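PDB 3B5O: CADD-like protein of unknown function from Nostoc punctiforme, which is of unknown function but belongs to the CADD-like, heme-oxygenase-fold proteins and may be an oxidoreductase. Local coordinates for residues G70-V74 and S194-I199. Sequence-based numbering, arbitrary orientation.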
loop_
_atom_site.group_PDB
_atom_site.type_symbol
_atom_site.label_atom_id
_atom_site.label_comp_id
_atom_site.label_asym_id
_atom_site.label_seq_id
_atom_site.Cartn_x
_atom_site.Cartn_y
_atom_site.Cartn_z
ATOM N N GLY A 70 -19.555 6.297 -15.301
ATOM C CA GLY A 70 -20.824 6.590 -14.624
ATOM C C GLY A 70 -20.979 5.925 -13.269
ATOM O O GLY A 70 -22.084 5.859 -12.723
ATOM N N TRP A 71 -19.868 5.436 -12.702
ATOM C CA TRP A 71 -19.896 4.841 -11.374
ATOM C C TRP A 71 -19.798 5.936 -10.317
ATOM O O TRP A 71 -18.809 6.057 -9.589
ATOM C CB TRP A 71 -18.741 3.843 -11.213
ATOM C CG TRP A 71 -18.809 2.605 -12.059
ATOM C CD1 TRP A 71 -19.577 2.383 -13.180
ATOM C CD2 TRP A 71 -18.055 1.414 -11.858
ATOM N NE1 TRP A 71 -19.341 1.124 -13.675
ATOM C CE2 TRP A 71 -18.408 0.508 -12.877
ATOM C CE3 TRP A 71 -17.097 1.019 -10.909
ATOM C CZ2 TRP A 71 -17.857 -0.764 -12.959
ATOM C CZ3 TRP A 71 -16.553 -0.255 -10.997
ATOM C CH2 TRP A 71 -16.927 -1.122 -12.018
ATOM N N ASN A 72 -20.831 6.762 -10.212
ATOM C CA ASN A 72 -20.725 7.985 -9.431
ATOM C C ASN A 72 -20.529 7.751 -7.941
ATOM O O ASN A 72 -19.744 8.461 -7.289
ATOM C CB ASN A 72 -21.962 8.862 -9.702
ATOM C CG ASN A 72 -22.035 9.308 -11.136
ATOM O OD1 ASN A 72 -21.047 9.763 -11.711
ATOM N ND2 ASN A 72 -23.214 9.189 -11.731
ATOM N N GLY A 73 -21.217 6.754 -7.395
ATOM C CA GLY A 73 -21.054 6.406 -5.992
ATOM C C GLY A 73 -19.637 5.972 -5.654
ATOM O O GLY A 73 -19.152 6.220 -4.551
ATOM N N VAL A 74 -19.003 5.289 -6.599
ATOM C CA VAL A 74 -17.617 4.847 -6.426
ATOM C C VAL A 74 -16.679 6.052 -6.477
ATOM O O VAL A 74 -15.784 6.186 -5.639
ATOM C CB VAL A 74 -17.223 3.832 -7.514
ATOM C CG1 VAL A 74 -15.732 3.449 -7.398
ATOM C CG2 VAL A 74 -18.098 2.571 -7.433
ATOM N N SER A 194 -19.845 0.364 -2.629
ATOM C CA SER A 194 -20.060 1.284 -3.736
ATOM C C SER A 194 -19.871 0.598 -5.079
ATOM O O SER A 194 -20.655 0.799 -5.993
ATOM C CB SER A 194 -19.201 2.545 -3.601
ATOM O OG SER A 194 -17.837 2.309 -3.858
ATOM N N VAL A 195 -18.821 -0.216 -5.215
ATOM C CA VAL A 195 -18.572 -0.904 -6.468
ATOM C C VAL A 195 -19.696 -1.905 -6.771
ATOM O O VAL A 195 -20.094 -2.066 -7.923
ATOM C CB VAL A 195 -17.191 -1.612 -6.474
ATOM C CG1 VAL A 195 -17.044 -2.518 -7.691
ATOM C CG2 VAL A 195 -16.053 -0.581 -6.417
ATOM N N ALA A 196 -20.207 -2.538 -5.715
ATOM C CA ALA A 196 -21.293 -3.526 -5.864
ATOM C C ALA A 196 -22.509 -2.955 -6.591
ATOM O O ALA A 196 -23.228 -3.684 -7.300
ATOM C CB ALA A 196 -21.701 -4.053 -4.500
ATOM N N ALA A 197 -22.741 -1.659 -6.422
ATOM C CA ALA A 197 -23.887 -0.985 -7.063
ATOM C C ALA A 197 -23.796 -0.864 -8.591
ATOM O O ALA A 197 -24.817 -0.668 -9.266
ATOM C CB ALA A 197 -24.085 0.378 -6.443
ATOM N N TYR A 198 -22.587 -0.961 -9.150
ATOM C CA TYR A 198 -22.363 -0.761 -10.576
ATOM C C TYR A 198 -21.802 -1.946 -11.337
ATOM O O TYR A 198 -22.062 -2.106 -12.525
ATOM C CB TYR A 198 -21.405 0.423 -10.786
ATOM C CG TYR A 198 -21.908 1.718 -10.225
ATOM C CD1 TYR A 198 -22.838 2.483 -10.927
ATOM C CD2 TYR A 198 -21.501 2.167 -8.975
ATOM C CE1 TYR A 198 -23.303 3.658 -10.423
ATOM C CE2 TYR A 198 -21.969 3.338 -8.453
ATOM C CZ TYR A 198 -22.884 4.084 -9.177
ATOM O OH TYR A 198 -23.339 5.269 -8.657
ATOM N N ILE A 199 -20.941 -2.729 -10.695
ATOM C CA ILE A 199 -20.210 -3.742 -11.407
ATOM C C ILE A 199 -21.164 -4.852 -11.867
ATOM O O ILE A 199 -22.084 -5.250 -11.129
ATOM C CB ILE A 199 -19.044 -4.327 -10.544
ATOM C CG1 ILE A 199 -18.133 -5.187 -11.407
ATOM C CG2 ILE A 199 -19.574 -5.090 -9.338
ATOM C CD1 ILE A 199 -16.797 -5.574 -10.719
HETATM O O HOH W 1 -20.766 -1.621 -15.049
HETATM O O HOH W 2 -25.014 6.786 -10.094
#
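Two aromatic side chains, W71 and Y198, slide past each other in opposite directions, the backbone CA of W71 lying over one face of the Y198 ring and the side-chain CB of Y198 over one face of the indole. W71 CA stands over the middle of the Y198 ring, 3.6 Å from its centroid, and Y198 CB sits 3.4 Å from the centroid of the five-membered ring of W71, a reciprocal pair of CH-pi contacts. The planes lie within 11° of parallel yet are so far offset that the rings barely overlap. At the phenol edge, in its plane, a water lies 2.7 Å from Y198 OH. The same oxygen accepts a nearly straight hydrogen bond from G73 N, 2.9 Å long, in the first turn of helix 72-85. W71 occupies the N-cap position of that helix, just after G70 closes helix 38-68 in a Schellman motif; in this all-helical bundle, Y198 therefore ties the short connection between helices 38-68 and 72-85 to the chain following helix 190-196. With CG anti to its carbonyl carbon (chi1 -60°), the Y198 ring is carried over W71 CA and its OH brought to G73 N. A leucine here would probably leave G73 N without its hydroxyl acceptor and W71 CA without an aromatic face. Deeper in, V74 CG2 packs against V195 CG2 at 3.9 Å, while W71 CZ3 approaches V195 CG1 and W71 CH2 meets I199 CB; V135 and D136 of helix 135-163 also touch the W71 side chain.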